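Local coordinates for protein cycloalternan-forming enzyme (Listeria monocytogenes serovar 1/2a, PDB 5F7U) that belongs to glycosyl hydrolase family 31, with a TIM barrel, several beta domains and a family 6 carbohydrate-binding module, at residues Asn273-Gln278 and His661-Asp666; Phe584-Thr589 and Ser600-Ser605; Asp808-Gly813 and Leu917-Ala922. The protein carries 1 engineered substitution. All blocks are in the same frame, centred on the assembly; numbering follows the deposited sequence.

Contact 1: residues Asn273-Gln278 and His661-Asp666. With GLC (alpha-D-glucopyranose), chain F; GLC (alpha-D-glucopyranose), chain B.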
loop_
_atom_site.group_PDB
_atom_site.type_symbol
_atom_site.label_atom_id
_atom_site.label_comp_id
_atom_site.label_asym_id
_atom_site.label_seq_id
_atom_site.Cartn_x
_atom_site.Cartn_y
_atom_site.Cartn_z
ATOM N N ASN A 273 -12.655 8.053 9.960
ATOM C CA ASN A 273 -11.602 9.026 10.257
ATOM C C ASN A 273 -11.176 8.904 11.736
ATOM O O ASN A 273 -11.795 9.520 12.622
ATOM C CB ASN A 273 -12.067 10.462 9.898
ATOM C CG ASN A 273 -11.073 11.530 10.369
ATOM O OD1 ASN A 273 -9.926 11.220 10.636
ATOM N ND2 ASN A 273 -11.525 12.778 10.495
ATOM N N GLU A 274 -10.134 8.093 11.989
ATOM C CA GLU A 274 -9.607 7.871 13.354
ATOM C C GLU A 274 -8.252 8.538 13.486
ATOM O O GLU A 274 -7.298 8.132 12.837
ATOM C CB GLU A 274 -9.478 6.365 13.686
ATOM C CG GLU A 274 -9.040 6.083 15.139
ATOM C CD GLU A 274 -10.079 6.536 16.173
ATOM O OE1 GLU A 274 -11.267 6.668 15.823
ATOM O OE2 GLU A 274 -9.703 6.790 17.339
ATOM N N TYR A 275 -8.192 9.570 14.322
ATOM C CA TYR A 275 -6.972 10.376 14.473
ATOM C C TYR A 275 -5.964 9.681 15.396
ATOM O O TYR A 275 -6.306 9.350 16.536
ATOM C CB TYR A 275 -7.413 11.725 15.030
ATOM C CG TYR A 275 -6.330 12.741 15.292
ATOM C CD1 TYR A 275 -5.723 13.434 14.237
ATOM C CD2 TYR A 275 -5.960 13.059 16.603
ATOM C CE1 TYR A 275 -4.735 14.396 14.488
ATOM C CE2 TYR A 275 -4.988 14.017 16.865
ATOM C CZ TYR A 275 -4.386 14.686 15.800
ATOM O OH TYR A 275 -3.401 15.636 16.063
ATOM N N GLN A 276 -4.741 9.445 14.896
ATOM C CA GLN A 276 -3.589 8.971 15.702
ATOM C C GLN A 276 -3.588 7.529 16.232
ATOM O O GLN A 276 -2.517 6.933 16.361
ATOM C CB GLN A 276 -3.308 9.906 16.894
ATOM C CG GLN A 276 -2.804 11.295 16.531
ATOM C CD GLN A 276 -2.490 12.162 17.769
ATOM O OE1 GLN A 276 -2.078 13.315 17.642
ATOM N NE2 GLN A 276 -2.675 11.615 18.948
ATOM N N ASP A 277 -4.745 6.979 16.585
ATOM C CA ASP A 277 -4.741 5.655 17.222
ATOM C C ASP A 277 -5.407 4.575 16.350
ATOM O O ASP A 277 -6.149 3.709 16.837
ATOM C CB ASP A 277 -5.330 5.709 18.645
ATOM C CG ASP A 277 -6.795 6.097 18.664
ATOM O OD1 ASP A 277 -7.314 6.515 17.606
ATOM O OD2 ASP A 277 -7.444 5.970 19.734
ATOM N N GLN A 278 -5.106 4.614 15.061
ATOM C CA GLN A 278 -5.683 3.658 14.129
ATOM C C GLN A 278 -5.310 2.219 14.488
ATOM O O GLN A 278 -6.160 1.336 14.419
ATOM C CB GLN A 278 -5.222 3.979 12.680
ATOM C CG GLN A 278 -5.531 5.397 12.182
ATOM C CD GLN A 278 -4.418 6.410 12.495
ATOM O OE1 GLN A 278 -3.502 6.132 13.266
ATOM N NE2 GLN A 278 -4.483 7.588 11.866
ATOM N N HIS A 661 5.441 16.272 6.003
ATOM C CA HIS A 661 4.231 17.041 6.302
ATOM C C HIS A 661 4.189 17.340 7.802
ATOM O O HIS A 661 4.849 16.648 8.617
ATOM C CB HIS A 661 2.980 16.241 5.843
ATOM C CG HIS A 661 1.680 16.953 6.067
ATOM N ND1 HIS A 661 1.470 18.265 5.694
ATOM C CD2 HIS A 661 0.530 16.536 6.656
ATOM C CE1 HIS A 661 0.241 18.627 6.040
ATOM N NE2 HIS A 661 -0.355 17.594 6.617
ATOM N N SER A 662 3.444 18.385 8.167
ATOM C CA SER A 662 3.272 18.734 9.566
ATOM C C SER A 662 1.887 19.306 9.819
ATOM O O SER A 662 1.331 20.011 8.981
ATOM C CB SER A 662 4.360 19.706 10.050
ATOM O OG SER A 662 4.413 20.853 9.209
ATOM N N GLU A 663 1.374 19.035 11.014
ATOM C CA GLU A 663 0.011 19.404 11.390
ATOM C C GLU A 663 -0.226 20.876 11.774
ATOM O O GLU A 663 -1.246 21.477 11.398
ATOM C CB GLU A 663 -0.399 18.535 12.575
ATOM C CG GLU A 663 -1.828 18.789 13.017
ATOM C CD GLU A 663 -2.196 18.041 14.272
ATOM O OE1 GLU A 663 -1.540 18.246 15.331
ATOM O OE2 GLU A 663 -3.155 17.254 14.183
ATOM N N LYS A 664 0.667 21.445 12.580
ATOM C CA LYS A 664 0.335 22.700 13.290
ATOM C C LYS A 664 0.223 23.898 12.355
ATOM O O LYS A 664 0.988 24.032 11.397
ATOM C CB LYS A 664 1.320 22.976 14.433
ATOM C CG LYS A 664 1.342 21.917 15.550
ATOM C CD LYS A 664 -0.010 21.769 16.237
ATOM C CE LYS A 664 0.100 20.886 17.474
ATOM N NZ LYS A 664 -0.978 19.854 17.517
ATOM N N SER A 665 -0.753 24.757 12.627
ATOM C CA SER A 665 -1.082 25.837 11.687
ATOM C C SER A 665 -0.247 27.102 11.868
ATOM O O SER A 665 -0.029 27.824 10.899
ATOM C CB SER A 665 -2.573 26.175 11.754
ATOM O OG SER A 665 -2.901 26.653 13.060
ATOM N N ASP A 666 0.188 27.398 13.102
ATOM C CA ASP A 666 0.994 28.608 13.353
ATOM C C ASP A 666 1.911 28.402 14.564
ATOM O O ASP A 666 1.807 29.122 15.564
ATOM C CB ASP A 666 0.076 29.829 13.532
ATOM C CG ASP A 666 0.834 31.150 13.582
ATOM O OD1 ASP A 666 1.964 31.269 13.032
ATOM O OD2 ASP A 666 0.273 32.091 14.176
HETATM C C1 GLC F . -8.880 16.522 12.866
HETATM C C2 GLC F . -9.507 16.018 11.560
HETATM C C3 GLC F . -8.438 15.543 10.566
HETATM C C4 GLC F . -7.442 16.668 10.255
HETATM C C5 GLC F . -6.863 17.154 11.604
HETATM C C6 GLC F . -5.924 18.345 11.473
HETATM O O1 GLC F . -8.352 15.423 13.620
HETATM O O2 GLC F . -10.396 14.941 11.855
HETATM O O3 GLC F . -9.075 15.058 9.385
HETATM O O4 GLC F . -6.350 16.206 9.424
HETATM O O5 GLC F . -7.847 17.493 12.608
HETATM O O6 GLC F . -4.628 17.788 11.672
HETATM C C1 GLC B . -6.461 16.471 8.004
HETATM C C2 GLC B . -5.301 15.785 7.250
HETATM C C3 GLC B . -3.933 16.445 7.517
HETATM C C4 GLC B . -4.011 17.958 7.259
HETATM C C5 GLC B . -5.271 18.573 7.886
HETATM C C6 GLC B . -5.477 20.035 7.524
HETATM O O2 GLC B . -5.328 14.372 7.471
HETATM O O3 GLC B . -2.908 15.886 6.677
HETATM O O4 GLC B . -2.844 18.609 7.795
HETATM O O5 GLC B . -6.482 17.850 7.585
HETATM O O6 GLC B . -6.576 20.494 8.336
#
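Tyr275 and Glu663 make a single polar contact between two loops at the sugar pocket of a TIM barrel. The loop 273-278 comes from the galactose mutarotase-like domain. The loop 661-666 follows 657-660, the last strand of the barrel. The two side chains approach from opposite directions, and the tyrosine ring and the carboxylate are nearly coplanar, 13° apart. Tyr275 OH donates to Glu663 OE2 in a very short bond of 2.5 Å. With Glu663 CG anti to its N (chi1 -177°) and the chain extended beyond CG, the carboxylate extends out to the tyrosine hydroxyl.

Glu663 OE2 also accepts a bond from O6 of the chain F alpha-D-glucopyranose, at 3.0 Å. Glu663 OE1 faces other partners: it is bonded to Thr636 and forms a salt bridge with Lys664 NZ at 2.8 Å. Both carboxylate oxygens are thus engaged, which should fix the rotation of the group. His661, two residues earlier, serves the neighbouring sugar. The imidazole meets it at the ring edge: His661 NE2 donates to O4 of the chain B alpha-D-glucopyranose at 2.9 Å and is bonded to O3 of that sugar at 3.1 Å.

Contact 2: residues Phe584-Thr589 and Ser600-Ser605. With GLC (alpha-D-glucopyranose), chain F; GLC (alpha-D-glucopyranose), chain B.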
loop_
_atom_site.group_PDB
_atom_site.type_symbol
_atom_site.label_atom_id
_atom_site.label_comp_id
_atom_site.label_asym_id
_atom_site.label_seq_id
_atom_site.Cartn_x
_atom_site.Cartn_y
_atom_site.Cartn_z
ATOM N N PHE A 584 -3.995 13.437 -4.159
ATOM C CA PHE A 584 -3.303 12.959 -2.969
ATOM C C PHE A 584 -4.426 12.880 -1.933
ATOM O O PHE A 584 -4.993 13.918 -1.539
ATOM C CB PHE A 584 -2.230 14.012 -2.628
ATOM C CG PHE A 584 -1.167 13.547 -1.667
ATOM C CD1 PHE A 584 -1.419 13.514 -0.283
ATOM C CD2 PHE A 584 0.122 13.232 -2.136
ATOM C CE1 PHE A 584 -0.433 13.115 0.624
ATOM C CE2 PHE A 584 1.118 12.829 -1.221
ATOM C CZ PHE A 584 0.831 12.774 0.155
ATOM N N SER A 585 -4.797 11.655 -1.533
ATOM C CA SER A 585 -6.035 11.436 -0.738
ATOM C C SER A 585 -5.805 10.417 0.361
ATOM O O SER A 585 -4.758 9.765 0.377
ATOM C CB SER A 585 -7.151 10.921 -1.642
ATOM O OG SER A 585 -7.309 11.770 -2.768
ATOM N N ARG A 586 -6.752 10.287 1.294
ATOM C CA ARG A 586 -6.573 9.287 2.364
ATOM C C ARG A 586 -7.628 8.203 2.440
ATOM O O ARG A 586 -7.345 7.121 2.964
ATOM C CB ARG A 586 -6.402 9.939 3.734
ATOM C CG ARG A 586 -7.623 10.660 4.222
ATOM C CD ARG A 586 -7.430 11.173 5.640
ATOM N NE ARG A 586 -8.752 11.528 6.130
ATOM C CZ ARG A 586 -9.002 12.380 7.121
ATOM N NH1 ARG A 586 -8.000 13.004 7.767
ATOM N NH2 ARG A 586 -10.266 12.589 7.469
ATOM N N SER A 587 -8.826 8.474 1.906
ATOM C CA SER A 587 -9.967 7.593 2.142
ATOM C C SER A 587 -10.465 6.933 0.884
ATOM O O SER A 587 -10.431 7.541 -0.185
ATOM C CB SER A 587 -11.131 8.373 2.754
ATOM O OG SER A 587 -12.158 7.459 3.148
ATOM N N GLY A 588 -10.970 5.706 1.011
ATOM C CA GLY A 588 -11.618 5.074 -0.140
ATOM C C GLY A 588 -11.939 3.611 0.077
ATOM O O GLY A 588 -11.745 3.071 1.165
ATOM N N THR A 589 -12.471 2.987 -0.972
ATOM C CA THR A 589 -12.757 1.553 -0.920
ATOM C C THR A 589 -12.251 0.901 -2.214
ATOM O O THR A 589 -11.388 1.470 -2.885
ATOM C CB THR A 589 -14.248 1.285 -0.577
ATOM O OG1 THR A 589 -14.419 -0.114 -0.298
ATOM C CG2 THR A 589 -15.153 1.744 -1.702
ATOM N N SER A 600 -1.175 7.595 4.501
ATOM C CA SER A 600 -1.651 6.845 5.671
ATOM C C SER A 600 -2.296 7.690 6.779
ATOM O O SER A 600 -2.642 7.173 7.842
ATOM C CB SER A 600 -0.505 5.984 6.209
ATOM O OG SER A 600 0.483 6.818 6.800
ATOM N N GLY A 601 -2.495 8.983 6.531
ATOM C CA GLY A 601 -3.262 9.803 7.464
ATOM C C GLY A 601 -2.489 10.330 8.656
ATOM O O GLY A 601 -1.287 10.573 8.574
ATOM N N ASP A 602 -3.192 10.508 9.777
ATOM C CA ASP A 602 -2.722 11.399 10.844
ATOM C C ASP A 602 -2.090 10.568 11.934
ATOM O O ASP A 602 -2.803 9.871 12.667
ATOM C CB ASP A 602 -3.902 12.181 11.439
ATOM C CG ASP A 602 -4.586 13.107 10.424
ATOM O OD1 ASP A 602 -3.974 13.484 9.412
ATOM O OD2 ASP A 602 -5.768 13.456 10.641
ATOM N N GLN A 603 -0.765 10.646 12.028
ATOM C CA GLN A 603 0.009 9.828 12.969
ATOM C C GLN A 603 1.022 10.662 13.752
ATOM O O GLN A 603 1.409 11.761 13.350
ATOM C CB GLN A 603 0.699 8.658 12.244
ATOM C CG GLN A 603 -0.277 7.796 11.443
ATOM C CD GLN A 603 0.401 6.617 10.789
ATOM O OE1 GLN A 603 0.726 6.674 9.604
ATOM N NE2 GLN A 603 0.691 5.574 11.572
ATOM N N THR A 604 1.465 10.137 14.879
ATOM C CA THR A 604 2.427 10.871 15.716
ATOM C C THR A 604 3.877 10.550 15.363
ATOM O O THR A 604 4.180 9.530 14.734
ATOM C CB THR A 604 2.224 10.602 17.212
ATOM O OG1 THR A 604 2.242 9.192 17.433
ATOM C CG2 THR A 604 0.903 11.165 17.714
ATOM N N SER A 605 4.774 11.430 15.789
ATOM C CA SER A 605 6.215 11.267 15.526
ATOM C C SER A 605 6.844 10.304 16.527
ATOM O O SER A 605 7.648 10.697 17.393
ATOM C CB SER A 605 6.912 12.631 15.528
ATOM O OG SER A 605 6.448 13.387 14.411
HETATM C C1 GLC F . -8.880 16.522 12.866
HETATM C C2 GLC F . -9.507 16.018 11.560
HETATM C C3 GLC F . -8.438 15.543 10.566
HETATM C C4 GLC F . -7.442 16.668 10.255
HETATM C C5 GLC F . -6.863 17.154 11.604
HETATM C C6 GLC F . -5.924 18.345 11.473
HETATM O O1 GLC F . -8.352 15.423 13.620
HETATM O O2 GLC F . -10.396 14.941 11.855
HETATM O O3 GLC F . -9.075 15.058 9.385
HETATM O O4 GLC F . -6.350 16.206 9.424
HETATM O O5 GLC F . -7.847 17.493 12.608
HETATM O O6 GLC F . -4.628 17.788 11.672
HETATM C C1 GLC B . -6.461 16.471 8.004
HETATM C C2 GLC B . -5.301 15.785 7.250
HETATM C C3 GLC B . -3.933 16.445 7.517
HETATM C C4 GLC B . -4.011 17.958 7.259
HETATM C C5 GLC B . -5.271 18.573 7.886
HETATM C C6 GLC B . -5.477 20.035 7.524
HETATM O O2 GLC B . -5.328 14.372 7.471
HETATM O O3 GLC B . -2.908 15.886 6.677
HETATM O O4 GLC B . -2.844 18.609 7.795
HETATM O O5 GLC B . -6.482 17.850 7.585
HETATM O O6 GLC B . -6.576 20.494 8.336
#
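Arg586 and Asp602 meet beside two bound sugars and grip them together, from the loops that follow barrel strands 584-585 and 597-599. These strands are neighbours in the parallel TIM barrel, and the sugar pocket lies at their C-terminal ends, as is usual in this fold.

The direct charge contact is weak. Arg586 NH1 and Asp602 OD2 form a long salt bridge of 3.7 Å, and no hydrogen bond joins the two loops. Arg586 NE makes a second salt bridge, to Glu540.

The hydrogen bonds go to the sugars instead. The guanidinium presents its edge to them. Arg586 NH1 donates to O3 of the chain F alpha-D-glucopyranose at 2.8 Å, with an angle of 157°. NH2 reaches the same O3 weakly, and Arg586 NH1 also gives a weak bond to O2 of the chain B sugar at 3.0 Å. That O2 in turn donates to Asp602 OD1 at 2.5 Å. Asp602 OD2 lies 3.1 Å from O4 of the chain F sugar, the oxygen that links the two rings.

Conformation brings the guanidinium into place. Arg586 CG sits between the backbone N and the carbonyl carbon (chi1 66°), and from there the chain runs straight to NE. The CA atoms of Arg586 and Gly601 are the nearest across the two segments, 6.1 Å apart.

Sugar O2 is therefore gripped by a donor and an acceptor at once, and both side chains bind the sugars more closely than each other.

Contact 3: residues Asp808-Gly813 and Leu917-Ala922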
loop_
_atom_site.group_PDB
_atom_site.type_symbol
_atom_site.label_atom_id
_atom_site.label_comp_id
_atom_site.label_asym_id
_atom_site.label_seq_id
_atom_site.Cartn_x
_atom_site.Cartn_y
_atom_site.Cartn_z
ATOM N N ASP A 808 28.511 11.929 -13.030
ATOM C CA ASP A 808 29.832 11.431 -13.410
ATOM C C ASP A 808 30.597 10.738 -12.272
ATOM O O ASP A 808 31.654 10.141 -12.506
ATOM C CB ASP A 808 30.693 12.569 -13.974
ATOM C CG ASP A 808 30.322 12.936 -15.395
ATOM O OD1 ASP A 808 29.420 12.312 -15.986
ATOM O OD2 ASP A 808 30.954 13.861 -15.941
ATOM N N GLY A 809 30.101 10.858 -11.044
ATOM C CA GLY A 809 30.685 10.166 -9.898
ATOM C C GLY A 809 30.299 8.694 -9.838
ATOM O O GLY A 809 31.012 7.880 -9.251
ATOM N N TYR A 810 29.155 8.352 -10.432
ATOM C CA TYR A 810 28.694 6.964 -10.562
ATOM C C TYR A 810 28.496 6.192 -9.233
ATOM O O TYR A 810 28.524 4.961 -9.217
ATOM C CB TYR A 810 29.625 6.192 -11.527
ATOM C CG TYR A 810 29.356 6.473 -12.991
ATOM C CD1 TYR A 810 28.244 5.906 -13.635
ATOM C CD2 TYR A 810 30.205 7.287 -13.739
ATOM C CE1 TYR A 810 27.991 6.144 -14.975
ATOM C CE2 TYR A 810 29.960 7.526 -15.089
ATOM C CZ TYR A 810 28.854 6.951 -15.699
ATOM O OH TYR A 810 28.618 7.193 -17.038
ATOM N N GLN A 811 28.305 6.914 -8.133
ATOM C CA GLN A 811 27.962 6.268 -6.864
ATOM C C GLN A 811 26.515 6.577 -6.499
ATOM O O GLN A 811 26.013 7.642 -6.838
ATOM C CB GLN A 811 28.880 6.743 -5.738
ATOM C CG GLN A 811 30.375 6.459 -6.001
ATOM C CD GLN A 811 30.748 4.987 -5.820
ATOM O OE1 GLN A 811 30.356 4.370 -4.833
ATOM N NE2 GLN A 811 31.517 4.416 -6.770
ATOM N N LEU A 812 25.870 5.653 -5.791
ATOM C CA LEU A 812 24.539 5.918 -5.240
ATOM C C LEU A 812 24.630 7.061 -4.232
ATOM O O LEU A 812 25.611 7.173 -3.504
ATOM C CB LEU A 812 23.968 4.662 -4.580
ATOM C CG LEU A 812 23.597 3.535 -5.542
ATOM C CD1 LEU A 812 23.288 2.283 -4.734
ATOM C CD2 LEU A 812 22.423 3.923 -6.435
ATOM N N GLY A 813 23.630 7.930 -4.222
ATOM C CA GLY A 813 23.602 9.045 -3.279
ATOM C C GLY A 813 24.248 10.338 -3.760
ATOM O O GLY A 813 24.583 11.193 -2.948
ATOM N N LEU A 917 32.491 -3.578 -9.526
ATOM C CA LEU A 917 31.614 -3.322 -10.659
ATOM C C LEU A 917 32.423 -2.969 -11.887
ATOM O O LEU A 917 33.308 -2.118 -11.817
ATOM C CB LEU A 917 30.674 -2.155 -10.357
ATOM C CG LEU A 917 29.652 -2.351 -9.229
ATOM C CD1 LEU A 917 28.988 -1.017 -8.949
ATOM C CD2 LEU A 917 28.608 -3.385 -9.625
ATOM N N THR A 918 32.102 -3.636 -12.997
ATOM C CA THR A 918 32.618 -3.260 -14.312
ATOM C C THR A 918 31.695 -2.239 -14.987
ATOM O O THR A 918 30.532 -2.537 -15.268
ATOM C CB THR A 918 32.779 -4.473 -15.236
ATOM O OG1 THR A 918 33.569 -5.474 -14.575
ATOM C CG2 THR A 918 33.501 -4.046 -16.521
ATOM N N TYR A 919 32.234 -1.059 -15.284
ATOM C CA TYR A 919 31.468 -0.045 -16.010
ATOM C C TYR A 919 31.704 -0.246 -17.496
ATOM O O TYR A 919 32.854 -0.414 -17.902
ATOM C CB TYR A 919 31.924 1.380 -15.664
ATOM C CG TYR A 919 31.768 1.877 -14.226
ATOM C CD1 TYR A 919 31.604 0.999 -13.144
ATOM C CD2 TYR A 919 31.882 3.239 -13.950
ATOM C CE1 TYR A 919 31.505 1.473 -11.843
ATOM C CE2 TYR A 919 31.800 3.720 -12.649
ATOM C CZ TYR A 919 31.613 2.833 -11.605
ATOM O OH TYR A 919 31.534 3.301 -10.320
ATOM N N VAL A 920 30.635 -0.226 -18.299
ATOM C CA VAL A 920 30.762 -0.314 -19.770
ATOM C C VAL A 920 29.926 0.799 -20.410
ATOM O O VAL A 920 28.704 0.834 -20.233
ATOM C CB VAL A 920 30.321 -1.693 -20.333
ATOM C CG1 VAL A 920 30.488 -1.745 -21.855
ATOM C CG2 VAL A 920 31.114 -2.835 -19.696
ATOM N N LYS A 921 30.588 1.705 -21.125
ATOM C CA LYS A 921 29.899 2.779 -21.828
ATOM C C LYS A 921 29.665 2.396 -23.282
ATOM O O LYS A 921 30.616 2.065 -23.995
ATOM C CB LYS A 921 30.699 4.082 -21.751
ATOM C CG LYS A 921 30.007 5.284 -22.386
ATOM C CD LYS A 921 30.859 6.534 -22.220
ATOM C CE LYS A 921 30.777 7.112 -20.815
ATOM N NZ LYS A 921 31.439 8.452 -20.738
ATOM N N ALA A 922 28.400 2.444 -23.695
ATOM C CA ALA A 922 27.999 2.249 -25.096
ATOM C C ALA A 922 27.409 3.552 -25.601
ATOM O O ALA A 922 26.657 4.213 -24.893
ATOM C CB ALA A 922 26.968 1.132 -25.219
HETATM O O HOH W 1 32.623 5.514 -9.153
HETATM O O HOH W 2 30.152 9.063 -18.278
#
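Tyr810 and Tyr919 meet with their side chains sliding past each other in opposite directions. The ring centroids are 5.3 Å apart and the planes are oblique, at 54°. The closest touch is Tyr810 CB to Tyr919 CE2 at 3.5 Å. Tyr810 has a left-handed backbone conformation, and its CG lies anti to the carbonyl carbon (chi1 -79°), with the ring turned against Tyr919. Tyr919 CG is likewise anti (chi1 -63°), which carries CE2 to Tyr810 CB.

Strand 917-922 runs between 874-879 and 908-912 in a mixed five-stranded sheet, part of what is probably a beta-sandwich domain. The loop follows strand 801-806 of that sheet, and Leu899 of helix 899-904 touches both tyrosines.

Gln811 is bent at chi2 and crosses Tyr919 at about a right angle. One water joins them: it donates to Gly809 O, accepts from Gln811 NE2 at 2.8 Å and is bonded to Tyr919 OH at 2.7 Å. Gln811 NE2 also bonds to Asp912. A second water at the Tyr810 ring edge is bonded to Tyr810 OH at 2.7 Å and accepts from Lys921 NZ. The main partner of that hydroxyl is Thr875 OG1, and the backbone oxygens of Phe902 and Ala905 hold the ammonium.

How the contacts relate
From the N terminus, the chain first passes 273-278, where contact 1 opens in the galactose mutarotase-like domain. Within the barrel, contact 2 opens at 584-589 and closes at 600-605, so it is nested inside the long loop that contact 1 closes at 661-666. Contacts 1 and 2 lie side by side and share both sugars. Gln276 N and Gln278 NE2 each probably bond to Asp602 O, which ties the galactose mutarotase-like domain to the barrel at the pocket. Contact 3 comes later, in series, and joins a loop to a strand of a separate beta domain. Its centre is about 38 Å from that of contact 2 and it touches neither of the others.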